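Local coordinates for protein 4-hydroxy-tetrahydrodipicolinate synthase (Thermotoga maritima, PDB 1O5K) that probably catalyses the condensation of pyruvate with L-aspartate beta-semialdehyde to 4-hydroxy-tetrahydrodipicolinate, a step of lysine biosynthesis, through a Schiff base, at residues D203-V217 against M229-L241. Sequence-based numbering, arbitrary orientation. Where two conformers were deposited one is given.
Sequences DDRTFYLLCAGGDGV and MVELCAEYFSGNL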
loop_
_atom_site.group_PDB
_atom_site.type_symbol
_atom_site.label_atom_id
_atom_site.label_comp_id
_atom_site.label_asym_id
_atom_site.label_seq_id
_atom_site.Cartn_x
_atom_site.Cartn_y
_atom_site.Cartn_z
ATOM N N ASP A 203 17.753 -8.705 7.380
ATOM C CA ASP A 203 19.133 -8.221 7.606
ATOM C C ASP A 203 19.224 -6.691 7.665
ATOM O O ASP A 203 19.916 -6.131 8.513
ATOM C CB ASP A 203 20.051 -8.736 6.526
ATOM C CG ASP A 203 20.297 -10.209 6.689
ATOM O OD1 ASP A 203 20.757 -10.611 7.763
ATOM O OD2 ASP A 203 20.022 -11.012 5.825
ATOM N N ASP A 204 18.524 -6.026 6.740
ATOM C CA ASP A 204 18.575 -4.572 6.691
ATOM C C ASP A 204 17.741 -3.877 7.770
ATOM O O ASP A 204 17.665 -2.660 7.790
ATOM C CB ASP A 204 18.224 -4.047 5.270
ATOM C CG ASP A 204 16.760 -4.222 4.893
ATOM O OD1 ASP A 204 15.940 -4.742 5.702
ATOM O OD2 ASP A 204 16.348 -3.860 3.757
ATOM N N ARG A 205 17.152 -4.636 8.679
ATOM C CA ARG A 205 16.508 -4.032 9.900
ATOM C C ARG A 205 17.259 -4.373 11.200
ATOM O O ARG A 205 16.902 -3.875 12.255
ATOM C CB ARG A 205 15.070 -4.506 10.035
ATOM C CG ARG A 205 14.165 -4.060 8.873
ATOM C CD ARG A 205 13.850 -2.613 8.898
ATOM N NE ARG A 205 12.935 -2.155 7.865
ATOM C CZ ARG A 205 13.274 -1.854 6.617
ATOM N NH1 ARG A 205 14.535 -2.024 6.160
ATOM N NH2 ARG A 205 12.342 -1.360 5.819
ATOM N N THR A 206 18.313 -5.190 11.123
ATOM C CA THR A 206 19.031 -5.655 12.342
ATOM C C THR A 206 19.502 -4.491 13.211
ATOM O O THR A 206 19.258 -4.464 14.422
ATOM C CB THR A 206 20.215 -6.514 11.972
ATOM O OG1 THR A 206 19.775 -7.608 11.164
ATOM C CG2 THR A 206 20.849 -7.107 13.253
ATOM N N PHE A 207 20.216 -3.542 12.613
ATOM C CA PHE A 207 20.706 -2.383 13.332
ATOM C C PHE A 207 19.592 -1.680 14.133
ATOM O O PHE A 207 19.711 -1.435 15.332
ATOM C CB PHE A 207 21.419 -1.383 12.397
ATOM C CG PHE A 207 21.856 -0.131 13.089
ATOM C CD1 PHE A 207 22.874 -0.165 14.028
ATOM C CD2 PHE A 207 21.192 1.100 12.853
ATOM C CE1 PHE A 207 23.283 0.969 14.692
ATOM C CE2 PHE A 207 21.569 2.243 13.564
ATOM C CZ PHE A 207 22.607 2.162 14.481
ATOM N N TYR A 208 18.492 -1.413 13.462
ATOM C CA TYR A 208 17.412 -0.678 14.078
ATOM C C TYR A 208 16.672 -1.541 15.116
ATOM O O TYR A 208 16.235 -1.020 16.141
ATOM C CB TYR A 208 16.492 -0.050 13.038
ATOM C CG TYR A 208 17.186 1.015 12.259
ATOM C CD1 TYR A 208 17.522 2.228 12.839
ATOM C CD2 TYR A 208 17.613 0.768 10.930
ATOM C CE1 TYR A 208 18.237 3.179 12.148
ATOM C CE2 TYR A 208 18.328 1.752 10.224
ATOM C CZ TYR A 208 18.638 2.924 10.823
ATOM O OH TYR A 208 19.353 3.899 10.140
ATOM N N LEU A 209 16.569 -2.838 14.862
ATOM C CA LEU A 209 16.025 -3.749 15.840
ATOM C C LEU A 209 16.894 -3.865 17.070
ATOM O O LEU A 209 16.353 -3.895 18.173
ATOM C CB LEU A 209 15.737 -5.112 15.223
ATOM C CG LEU A 209 15.128 -6.086 16.202
ATOM C CD1 LEU A 209 13.974 -6.782 15.430
ATOM C CD2 LEU A 209 16.216 -7.016 16.688
ATOM N N LEU A 210 18.228 -3.871 16.914
ATOM C CA LEU A 210 19.103 -3.754 18.086
ATOM C C LEU A 210 18.825 -2.466 18.878
ATOM O O LEU A 210 18.723 -2.499 20.103
ATOM C CB LEU A 210 20.596 -3.852 17.662
ATOM C CG LEU A 210 20.956 -5.266 17.123
ATOM C CD1 LEU A 210 22.261 -5.209 16.430
ATOM C CD2 LEU A 210 21.000 -6.274 18.302
ATOM N N CYS A 211 18.719 -1.327 18.179
ATOM C CA CYS A 211 18.469 -0.017 18.790
ATOM C C CYS A 211 17.129 -0.037 19.531
ATOM O O CYS A 211 17.007 0.613 20.596
ATOM C CB CYS A 211 18.472 1.108 17.740
ATOM S SG CYS A 211 20.115 1.473 17.083
ATOM N N ALA A 212 16.161 -0.807 19.018
ATOM C CA ALA A 212 14.843 -0.957 19.674
ATOM C C ALA A 212 14.915 -1.776 20.967
ATOM O O ALA A 212 13.971 -1.791 21.766
ATOM C CB ALA A 212 13.874 -1.648 18.690
ATOM N N GLY A 213 16.013 -2.504 21.098
ATOM C CA GLY A 213 16.338 -3.333 22.244
ATOM C C GLY A 213 16.209 -4.830 22.054
ATOM O O GLY A 213 16.084 -5.572 23.041
ATOM N N GLY A 214 16.252 -5.292 20.796
ATOM C CA GLY A 214 16.176 -6.691 20.450
ATOM C C GLY A 214 17.508 -7.407 20.565
ATOM O O GLY A 214 18.497 -6.854 21.065
ATOM N N ASP A 215 17.502 -8.654 20.111
ATOM C CA ASP A 215 18.516 -9.627 20.451
ATOM C C ASP A 215 19.443 -10.136 19.324
ATOM O O ASP A 215 20.300 -10.981 19.562
ATOM C CB ASP A 215 17.858 -10.798 21.174
ATOM C CG ASP A 215 17.183 -10.332 22.406
ATOM O OD1 ASP A 215 15.946 -10.224 22.421
ATOM O OD2 ASP A 215 17.849 -9.894 23.348
ATOM N N GLY A 216 19.305 -9.572 18.130
ATOM C CA GLY A 216 20.093 -9.996 17.017
ATOM C C GLY A 216 19.278 -10.230 15.774
ATOM O O GLY A 216 18.296 -9.535 15.502
ATOM N N VAL A 217 19.693 -11.223 15.007
ATOM C CA VAL A 217 19.153 -11.462 13.684
ATOM C C VAL A 217 19.214 -12.920 13.277
ATOM O O VAL A 217 20.160 -13.618 13.593
ATOM C CB VAL A 217 19.850 -10.603 12.591
ATOM C CG1 VAL A 217 21.376 -10.842 12.597
ATOM C CG2 VAL A 217 19.252 -10.820 11.172
ATOM N N MET A 229 28.215 -9.854 9.632
ATOM C CA MET A 229 26.966 -9.788 10.421
ATOM C C MET A 229 27.197 -9.989 11.910
ATOM O O MET A 229 26.577 -9.334 12.752
ATOM C CB MET A 229 25.958 -10.828 9.924
ATOM C CG MET A 229 25.399 -10.525 8.589
ATOM S SD MET A 229 24.446 -8.924 8.537
ATOM C CE MET A 229 23.039 -9.167 9.515
ATOM N N VAL A 230 28.139 -10.846 12.255
ATOM C CA VAL A 230 28.488 -11.038 13.661
ATOM C C VAL A 230 29.037 -9.762 14.246
ATOM O O VAL A 230 28.699 -9.409 15.356
ATOM C CB VAL A 230 29.503 -12.208 13.821
ATOM C CG1 VAL A 230 30.135 -12.253 15.192
ATOM C CG2 VAL A 230 28.809 -13.496 13.551
ATOM N N GLU A 231 29.934 -9.097 13.511
ATOM C CA GLU A 231 30.514 -7.821 13.926
ATOM C C GLU A 231 29.457 -6.734 14.124
ATOM O O GLU A 231 29.593 -5.941 15.021
ATOM C CB GLU A 231 31.549 -7.370 12.889
ATOM C CG GLU A 231 32.172 -6.005 13.088
ATOM C CD GLU A 231 33.116 -5.587 11.939
ATOM O OE1 GLU A 231 33.988 -4.705 12.194
ATOM O OE2 GLU A 231 32.960 -6.098 10.779
ATOM N N LEU A 232 28.458 -6.685 13.266
ATOM C CA LEU A 232 27.396 -5.705 13.405
ATOM C C LEU A 232 26.754 -5.831 14.774
ATOM O O LEU A 232 26.582 -4.834 15.467
ATOM C CB LEU A 232 26.381 -5.848 12.267
ATOM C CG LEU A 232 25.233 -4.834 12.122
ATOM C CD1 LEU A 232 24.612 -4.940 10.746
ATOM C CD2 LEU A 232 24.158 -5.033 13.188
ATOM N N CYS A 233 26.385 -7.050 15.182
ATOM C CA CYS A 233 25.748 -7.248 16.500
ATOM C C CYS A 233 26.737 -7.038 17.631
ATOM O O CYS A 233 26.454 -6.332 18.597
ATOM C CB CYS A 233 25.104 -8.625 16.599
ATOM S SG CYS A 233 23.846 -8.939 15.316
ATOM N N ALA A 234 27.921 -7.619 17.497
ATOM C CA ALA A 234 28.928 -7.563 18.538
ATOM C C ALA A 234 29.314 -6.134 18.894
ATOM O O ALA A 234 29.437 -5.781 20.103
ATOM C CB ALA A 234 30.162 -8.368 18.122
ATOM N N GLU A 235 29.499 -5.292 17.878
ATOM C CA GLU A 235 29.775 -3.905 18.128
ATOM C C GLU A 235 28.632 -3.219 18.885
ATOM O O GLU A 235 28.875 -2.402 19.788
ATOM C CB GLU A 235 30.087 -3.167 16.820
ATOM C CG GLU A 235 31.409 -3.521 16.194
ATOM C CD GLU A 235 32.609 -2.955 16.931
ATOM O OE1 GLU A 235 32.454 -2.332 18.006
ATOM O OE2 GLU A 235 33.730 -3.148 16.449
ATOM N N TYR A 236 27.390 -3.570 18.555
ATOM C CA TYR A 236 26.252 -2.960 19.219
ATOM C C TYR A 236 26.255 -3.375 20.688
ATOM O O TYR A 236 26.169 -2.535 21.581
ATOM C CB TYR A 236 24.906 -3.348 18.563
ATOM C CG TYR A 236 23.763 -2.629 19.202
ATOM C CD1 TYR A 236 23.370 -1.380 18.754
ATOM C CD2 TYR A 236 23.193 -3.100 20.373
ATOM C CE1 TYR A 236 22.346 -0.694 19.375
ATOM C CE2 TYR A 236 22.199 -2.398 21.016
ATOM C CZ TYR A 236 21.791 -1.197 20.528
ATOM O OH TYR A 236 20.840 -0.490 21.210
ATOM N N PHE A 237 26.338 -4.664 20.910
ATOM C CA PHE A 237 26.339 -5.216 22.277
ATOM C C PHE A 237 27.478 -4.685 23.135
ATOM O O PHE A 237 27.347 -4.608 24.352
ATOM C CB PHE A 237 26.380 -6.725 22.204
ATOM C CG PHE A 237 25.128 -7.372 21.611
ATOM C CD1 PHE A 237 25.230 -8.554 20.894
ATOM C CD2 PHE A 237 23.872 -6.840 21.831
ATOM C CE1 PHE A 237 24.101 -9.168 20.380
ATOM C CE2 PHE A 237 22.735 -7.468 21.312
ATOM C CZ PHE A 237 22.862 -8.619 20.609
ATOM N N SER A 238 28.591 -4.322 22.502
ATOM C CA SER A 238 29.738 -3.777 23.205
ATOM C C SER A 238 29.584 -2.287 23.526
ATOM O O SER A 238 30.447 -1.700 24.175
ATOM C CB SER A 238 30.996 -4.030 22.374
ATOM O OG SER A 238 31.268 -5.425 22.307
ATOM N N GLY A 239 28.481 -1.683 23.094
ATOM C CA GLY A 239 28.225 -0.263 23.291
ATOM C C GLY A 239 28.691 0.670 22.180
ATOM O O GLY A 239 28.611 1.877 22.326
ATOM N N ASN A 240 29.183 0.141 21.064
ATOM C CA ASN A 240 29.713 0.976 19.998
ATOM C C ASN A 240 28.649 1.136 18.893
ATOM O O ASN A 240 28.736 0.519 17.842
ATOM C CB ASN A 240 31.003 0.383 19.465
ATOM C CG ASN A 240 32.029 0.186 20.585
ATOM O OD1 ASN A 240 32.238 1.081 21.386
ATOM N ND2 ASN A 240 32.589 -1.001 20.687
ATOM N N LEU A 241 27.666 1.990 19.162
ATOM C CA LEU A 241 26.523 2.173 18.266
ATOM C C LEU A 241 26.998 2.616 16.904
ATOM O O LEU A 241 26.575 2.082 15.884
ATOM C CB LEU A 241 25.566 3.228 18.843
ATOM C CG LEU A 241 24.335 3.328 17.918
ATOM C CD1 LEU A 241 23.156 3.439 18.712
ATOM C CD2 LEU A 241 24.460 4.493 16.971
#
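Leu210 lays its CB over the centre of one face of the Tyr236 ring, a CH-pi contact 3.7 Å from the centroid and 7° off the normal. Tyr236 reaches there because CG stands anti to its backbone N (chi1 -176°), which swings the phenol across the last turn of helix 206-212 and leaves OH 3.1 Å from Leu210 O. Cys211 SG meets the same ring obliquely, 3.9 Å from Tyr236 CE1. The Phe237 ring turns its edge to the backbone, with CZ 3.6 Å from Asp215 O, while Leu210 CD2 approaches it obliquely. Cys211 SG also lies over one face of the Phe207 ring, toward its rim, and Leu241 CD2 sits at that ring's edge, in plane. Leu210 is a knob in a hole formed by Leu232, Cys233, Tyr236 and Phe237, its CD1 lying 3.8 Å from Leu232 CD2. With an alanine at Tyr236, a gap would probably open over Leu210 CB, and Cys211 SG would keep the Phe207 ring but lose the phenol beside it. Farther along, Met229, bent at chi2 and chi3, brings CE to 3.9 Å from Val217 CG1 and sets it against Asp203 OD1, which is bonded to Ser219, while OD2 takes the Val220 and Val221 amides. Segments 206-212 and 229-237 run nearly parallel, 23° between their axes; joined through strand 216-219, they pack side by side outside the TIM barrel, as consecutive helices of its beta-alpha repeats do.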